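PDB 4DWD: mandelate racemase/muconate lactonizing enzyme, C-terminal domain protein from Paracoccus denitrificans, which binds magnesium as a member of the enolase superfamily, mandelate racemase/muconate lactonizing enzyme group, and possibly acts as a hydro-lyase. Local coordinates for the interface of chains A and B and the interface of chains A and C. Numbering follows the deposited sequence. Chains: chain A/B/C, Mandelate racemase/muconate lactonizing enzyme, C-terminal domain protein.

Contact 1: the interface of chains A and B. Residues chain A 167-170, 203, 227; chain B 318-320.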
ATOM      1  N   ARG A 167      21.036 -16.555 -21.330  1.00 21.01           N
ATOM      2  CA  ARG A 167      20.296 -16.170 -20.116  1.00 21.19           C
ATOM      3  C   ARG A 167      20.868 -16.707 -18.805  1.00 21.41           C
ATOM      4  O   ARG A 167      20.372 -16.356 -17.729  1.00 22.08           O
ATOM      5  CB  ARG A 167      18.805 -16.501 -20.226  1.00 22.25           C
ATOM      6  CG  ARG A 167      18.040 -15.536 -21.123  1.00 20.95           C
ATOM      7  CD  ARG A 167      16.585 -15.949 -21.150  1.00 20.73           C
ATOM      8  NE  ARG A 167      15.869 -15.551 -19.944  1.00 17.48           N
ATOM      9  CZ  ARG A 167      14.556 -15.711 -19.784  1.00 14.12           C
ATOM     10  NH1 ARG A 167      13.845 -16.268 -20.752  1.00 15.43           N
ATOM     11  NH2 ARG A 167      13.940 -15.286 -18.694  1.00  7.45           N
ATOM     12  N   THR A 168      21.899 -17.549 -18.894  1.00 21.93           N
ATOM     13  CA  THR A 168      22.683 -17.914 -17.704  1.00 21.17           C
ATOM     14  C   THR A 168      23.675 -16.808 -17.319  1.00 21.23           C
ATOM     15  O   THR A 168      24.287 -16.869 -16.254  1.00 22.67           O
ATOM     16  CB  THR A 168      23.446 -19.253 -17.861  1.00 21.57           C
ATOM     17  OG1 THR A 168      24.504 -19.119 -18.819  1.00 21.70           O
ATOM     18  CG2 THR A 168      22.498 -20.379 -18.284  1.00 18.55           C
ATOM     19  N   ARG A 169      23.830 -15.814 -18.192  1.00 20.47           N
ATOM     20  CA  ARG A 169      24.750 -14.703 -17.963  1.00 19.50           C
ATOM     21  C   ARG A 169      23.949 -13.417 -17.738  1.00 18.37           C
ATOM     22  O   ARG A 169      22.799 -13.310 -18.158  1.00 20.95           O
ATOM     23  CB  ARG A 169      25.698 -14.541 -19.156  1.00 20.23           C
ATOM     24  CG  ARG A 169      26.373 -15.824 -19.633  1.00 23.29           C
ATOM     25  CD  ARG A 169      27.537 -15.504 -20.560  1.00 19.26           C
ATOM     26  NE  ARG A 169      28.595 -14.862 -19.823  1.00 21.12           N
ATOM     27  CZ  ARG A 169      29.599 -14.127 -20.332  1.00 20.52           C
ATOM     28  NH1 ARG A 169      29.653 -13.917 -21.649  1.00 28.51           N
ATOM     29  NH2 ARG A 169      30.494 -13.586 -19.546  1.00 21.09           N
ATOM     30  N   CYS A 170      24.546 -12.443 -17.069  1.00 16.97           N
ATOM     31  CA  CYS A 170      23.812 -11.247 -16.688  1.00 15.72           C
ATOM     32  C   CYS A 170      24.739 -10.036 -16.719  1.00 14.58           C
ATOM     33  O   CYS A 170      25.903 -10.137 -16.317  1.00 15.36           O
ATOM     34  CB  CYS A 170      23.229 -11.459 -15.287  1.00 17.63           C
ATOM     35  SG  CYS A 170      22.034 -10.213 -14.780  1.00 18.26           S
ATOM     36  N   SER A 203      20.305  -7.272 -14.748  1.00 10.35           N
ATOM     37  CA  SER A 203      19.820  -7.141 -13.380  1.00 10.47           C
ATOM     38  C   SER A 203      18.908  -5.911 -13.315  1.00  9.93           C
ATOM     39  O   SER A 203      18.835  -5.137 -14.271  1.00  9.78           O
ATOM     40  CB  SER A 203      21.012  -6.916 -12.442  1.00 11.23           C
ATOM     41  OG  SER A 203      21.719  -5.718 -12.775  1.00 11.51           O
ATOM     42  N   GLN A 227      15.091 -10.844 -16.143  1.00  9.47           N
ATOM     43  CA  GLN A 227      14.571 -12.207 -16.337  1.00 10.63           C
ATOM     44  C   GLN A 227      13.048 -12.212 -16.195  1.00  9.52           C
ATOM     45  O   GLN A 227      12.493 -11.610 -15.265  1.00  9.62           O
ATOM     46  CB  GLN A 227      15.188 -13.178 -15.319  1.00 11.76           C
ATOM     47  CG  GLN A 227      16.707 -13.260 -15.369  1.00 13.35           C
ATOM     48  CD  GLN A 227      17.252 -14.017 -16.558  1.00 16.11           C
ATOM     49  OE1 GLN A 227      16.512 -14.658 -17.310  1.00 16.84           O
ATOM     50  NE2 GLN A 227      18.575 -13.966 -16.726  1.00 18.69           N
TER
ATOM     51  N   HIS B 318      24.161 -16.045 -11.902  1.00 17.57           N
ATOM     52  CA  HIS B 318      24.149 -14.645 -12.366  1.00 19.56           C
ATOM     53  C   HIS B 318      25.052 -13.802 -11.530  1.00 21.30           C
ATOM     54  O   HIS B 318      24.592 -12.927 -10.777  1.00 23.41           O
ATOM     55  CB  HIS B 318      22.731 -14.080 -12.368  1.00 22.10           C
ATOM     56  CG  HIS B 318      21.816 -14.748 -13.360  1.00 22.59           C
ATOM     57  ND1 HIS B 318      20.519 -15.004 -13.094  1.00 26.46           N
ATOM     58  CD2 HIS B 318      22.061 -15.233 -14.645  1.00 21.50           C
ATOM     59  CE1 HIS B 318      19.958 -15.611 -14.160  1.00 25.36           C
ATOM     60  NE2 HIS B 318      20.906 -15.755 -15.105  1.00 22.87           N
HETATM   61  N   MSE B 319      26.350 -14.072 -11.636  1.00 18.07           N
HETATM   62  CA  MSE B 319      27.368 -13.226 -11.011  1.00 19.70           C
HETATM   63  C   MSE B 319      27.446 -11.925 -11.783  1.00 20.40           C
HETATM   64  O   MSE B 319      27.724 -11.931 -12.986  1.00 22.36           O
HETATM   65  CB  MSE B 319      28.715 -13.931 -10.984  1.00 20.92           C
HETATM   66  CG  MSE B 319      29.567 -13.275  -9.905  1.00 22.85           C
HETATM   67 SE   MSE B 319      31.121 -14.407  -9.464  1.00 28.41          SE
HETATM   68  CE  MSE B 319      32.263 -13.359 -10.644  1.00 21.73           C
ATOM     69  N   THR B 320      27.203 -10.808 -11.097  1.00 16.02           N
ATOM     70  CA  THR B 320      27.112  -9.494 -11.747  1.00 16.38           C
ATOM     71  C   THR B 320      28.239  -8.524 -11.380  1.00 16.84           C
ATOM     72  O   THR B 320      28.503  -7.579 -12.125  1.00 18.68           O
ATOM     73  CB  THR B 320      25.773  -8.803 -11.428  1.00 15.92           C
ATOM     74  OG1 THR B 320      25.597  -8.751 -10.004  1.00 16.88           O
ATOM     75  CG2 THR B 320      24.608  -9.565 -12.060  1.00 18.55           C
TER
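B:His318 makes a hydrogen bond across this contact between copies of one protein in the deposited assembly, which may not be the biological oligomer: NE2 donates to the backbone carbonyl O of A:Arg167 at 2.7 Å, 160° at the hydrogen. The acceptor lies close to the imidazole plane, the donor slightly tilted from the carbonyl plane. That oxygen is gripped twice, because NE2 of the A:Gln227 side-chain amide also donates to it at 3.2 Å, in the carbonyl plane and on a lone pair. A:Gln227 is held at its other end: OE1 takes bonds from NE and NH2 of the A:Arg167 guanidinium, side-on and nearly in its plane, with NE at 2.9 Å. The amide rotation is thereby fixed, with NE2 turned to the interface. Were A:Gln227 an alanine, NE and NH2 of A:Arg167 would probably lose the OE1 acceptor, leaving the carbonyl and imidazole freer to shift. Nearly parallel to the ring (planes 14° apart), the amide brings A:Gln227 NE2 above its plane, just outward of the CE1-NE2 rim, 3.3 Å from B:His318 CE1. A:Cys170 SG, turned away from its own amide nitrogen (chi1 -169°), meets the B:Thr320 methyl CG2 at 3.8 Å; its CB lies 4.0 Å from B:His318 CB. All nine residues are in loops of the enolase-like C-terminal domain, a beta/alpha-barrel in this family: A:167-170 before helix 174-188, A:Gln227 after strand 221-223, the chain B segment after helix 304-314.

Contact 2: the interface of chains A and C. Residues chain A 83-86; chain C 45, 89-90, 252, 274.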
ATOM      1  N   VAL A  83      -4.345 -28.699 -17.267  1.00 11.86           N
ATOM      2  CA  VAL A  83      -3.801 -27.687 -16.353  1.00 11.98           C
ATOM      3  C   VAL A  83      -2.527 -28.156 -15.623  1.00 11.72           C
ATOM      4  O   VAL A  83      -1.609 -27.368 -15.400  1.00 11.41           O
ATOM      5  CB  VAL A  83      -4.883 -27.189 -15.359  1.00 12.23           C
ATOM      6  CG1 VAL A  83      -5.290 -28.296 -14.393  1.00 14.20           C
ATOM      7  CG2 VAL A  83      -4.412 -25.954 -14.599  1.00 12.73           C
ATOM      8  N   LYS A  84      -2.456 -29.437 -15.279  1.00 11.46           N
ATOM      9  CA  LYS A  84      -1.328 -29.923 -14.499  1.00 11.87           C
ATOM     10  C   LYS A  84      -0.097 -30.164 -15.366  1.00 11.04           C
ATOM     11  O   LYS A  84       0.935 -30.600 -14.856  1.00 11.90           O
ATOM     12  CB  LYS A  84      -1.690 -31.187 -13.717  1.00 15.04           C
ATOM     13  CG  LYS A  84      -2.888 -31.061 -12.787  1.00 21.49           C
ATOM     14  CD  LYS A  84      -2.460 -30.738 -11.373  1.00 21.78           C
ATOM     15  CE  LYS A  84      -3.620 -30.778 -10.390  1.00 24.77           C
ATOM     16  NZ  LYS A  84      -3.169 -31.049  -8.997  1.00 33.21           N
ATOM     17  N   LEU A  85      -0.207 -29.872 -16.668  1.00 10.87           N
ATOM     18  CA  LEU A  85       0.980 -29.824 -17.543  1.00  9.95           C
ATOM     19  C   LEU A  85       1.673 -28.471 -17.473  1.00 10.59           C
ATOM     20  O   LEU A  85       2.670 -28.247 -18.159  1.00 11.00           O
ATOM     21  CB  LEU A  85       0.594 -30.132 -19.000  1.00 10.68           C
ATOM     22  CG  LEU A  85       0.012 -31.532 -19.228  1.00 11.60           C
ATOM     23  CD1 LEU A  85      -0.279 -31.710 -20.711  1.00 13.67           C
ATOM     24  CD2 LEU A  85       0.931 -32.644 -18.717  1.00 12.04           C
ATOM     25  N   GLY A  86       1.143 -27.581 -16.641  1.00 10.60           N
ATOM     26  CA  GLY A  86       1.725 -26.257 -16.451  1.00 11.32           C
ATOM     27  C   GLY A  86       0.626 -25.261 -16.151  1.00 11.58           C
ATOM     28  O   GLY A  86       0.392 -24.935 -14.997  1.00 11.48           O
TER
HETATM   29  N   MSE C  45       1.574 -36.521 -14.761  1.00 11.06           N
HETATM   30  CA  MSE C  45       0.368 -35.824 -15.224  1.00 11.56           C
HETATM   31  C   MSE C  45       0.094 -36.286 -16.633  1.00 11.99           C
HETATM   32  O   MSE C  45       0.950 -36.150 -17.530  1.00 11.89           O
HETATM   33  CB  MSE C  45       0.577 -34.308 -15.131  1.00 11.55           C
HETATM   34  CG  MSE C  45       0.916 -33.873 -13.698  1.00 12.57           C
HETATM   35 SE   MSE C  45      -0.522 -34.266 -12.404  1.00 13.44          SE
HETATM   36  CE  MSE C  45       0.012 -36.017 -11.730  1.00 12.06           C
ATOM     37  N   GLY C  89       5.463 -26.910 -15.093  1.00 10.80           N
ATOM     38  CA  GLY C  89       4.761 -28.173 -15.342  1.00 11.35           C
ATOM     39  C   GLY C  89       5.652 -29.179 -16.041  1.00 10.17           C
ATOM     40  O   GLY C  89       6.495 -29.814 -15.419  1.00 10.02           O
ATOM     41  N   ILE C  90       5.459 -29.331 -17.345  1.00  9.40           N
ATOM     42  CA  ILE C  90       6.176 -30.368 -18.081  1.00  9.56           C
ATOM     43  C   ILE C  90       7.701 -30.274 -17.933  1.00  9.78           C
ATOM     44  O   ILE C  90       8.373 -31.257 -17.585  1.00 10.09           O
ATOM     45  CB  ILE C  90       5.780 -30.332 -19.566  1.00  9.52           C
ATOM     46  CG1 ILE C  90       4.335 -30.834 -19.732  1.00  9.72           C
ATOM     47  CG2 ILE C  90       6.719 -31.211 -20.393  1.00 10.06           C
ATOM     48  CD1 ILE C  90       3.689 -30.456 -21.051  1.00 10.42           C
ATOM     49  N   TYR C 252       5.486 -23.747  -9.699  1.00  8.59           N
ATOM     50  CA  TYR C 252       6.560 -24.518 -10.325  1.00  8.94           C
ATOM     51  C   TYR C 252       7.915 -23.843 -10.368  1.00  9.52           C
ATOM     52  O   TYR C 252       8.861 -24.435 -10.856  1.00  9.82           O
ATOM     53  CB  TYR C 252       6.158 -24.955 -11.748  1.00  9.32           C
ATOM     54  CG  TYR C 252       4.833 -25.695 -11.805  1.00  8.98           C
ATOM     55  CD1 TYR C 252       4.769 -27.070 -11.556  1.00  9.59           C
ATOM     56  CD2 TYR C 252       3.646 -25.021 -12.116  1.00  9.06           C
ATOM     57  CE1 TYR C 252       3.572 -27.755 -11.614  1.00  9.66           C
ATOM     58  CE2 TYR C 252       2.430 -25.701 -12.193  1.00  8.82           C
ATOM     59  CZ  TYR C 252       2.402 -27.070 -11.943  1.00  8.60           C
ATOM     60  OH  TYR C 252       1.218 -27.786 -11.977  1.00 10.28           O
ATOM     61  N   LYS C 274       7.262 -32.319  -9.211  1.00  8.60           N
ATOM     62  CA  LYS C 274       6.700 -31.332 -10.143  1.00  9.64           C
ATOM     63  C   LYS C 274       7.680 -30.217 -10.491  1.00  9.76           C
ATOM     64  O   LYS C 274       7.579 -29.608 -11.559  1.00  9.86           O
ATOM     65  CB  LYS C 274       5.415 -30.701  -9.586  1.00  9.83           C
ATOM     66  CG  LYS C 274       4.280 -31.706  -9.456  1.00  9.51           C
ATOM     67  CD  LYS C 274       3.027 -30.998  -8.953  1.00 11.28           C
ATOM     68  CE  LYS C 274       1.868 -31.959  -8.724  1.00 12.73           C
ATOM     69  NZ  LYS C 274       1.316 -32.475 -10.015  1.00 11.15           N
TER
HETATM   70  O   HOH W   1      -0.914 -26.377 -12.744  1.00 11.85           O
HETATM   71  O   HOH W   2       2.021 -30.895 -12.177  1.00 15.43           O
HETATM   72  O   HOH W   3      -1.264 -33.274  -8.862  1.00 18.80           O
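The backbone turn of A:Leu85, closing 3-10 helix 83-85, presents its carbonyl O to the amide N of C:Ile90, the first residue of helix 90-110, in a 3.1 Å hydrogen bond whose donor stands well above the carbonyl plane, 57° out of it. In this enolase-superfamily protein of the mandelate racemase type, the 3-10 turn of one subunit meets a helix start of another in the deposited assembly. A:Leu85 crosses C:Ile90 obliquely, CB against the delta-methyl CD1 at 3.7 Å, while its own CD2 slides past C:Met45 CB in the opposite direction. C:Met45, a selenomethionine, is bent at chi2 (-62°) and chi3; this lays the selenium against A:Lys84 CB at 3.5 Å, with CG against the A:Lys84 carbonyl oxygen. The aliphatic part of A:Lys84 therefore packs on the selenomethionine, and its terminal amine reaches past to water 3, which C:Lys274 NZ also binds. The two terminal nitrogens, NZ of A:Lys84 and NZ of C:Lys274, are 4.8 Å apart; if both are charged, the shared water probably eases their repulsion. C:Tyr252 contributes its phenol OH, 2.7 Å from water 1, which lies at the ring edge and links on to the carbonyl oxygens of A:Val83 and A:Gly86. Water 2 joins the same OH and C:Lys274 NZ to the A:Lys84 carbonyl O, 2.9 Å from the last. C:Gly89 N sits over one ring face, toward the rim, 3.5 Å above its plane.

Contact 1 and contact 2 lie about 26 Å apart, measured between the centres of their C-alpha atoms, and share no residue. Chain A takes part in both, through different parts of the chain: the loop after strand 158-162 and that after strand 221-223 in contact 1, the 3-10 turn 83-85 in contact 2. The A–C interface is two-fold symmetric, so contact 2 recurs with the chains exchanged, whereas the A–B interface is not an exact two-fold. Two kinds of interface on one subunit could pair chains and join the pairs in the deposited eight-copy assembly, although the structure alone does not show that this octamer forms in solution.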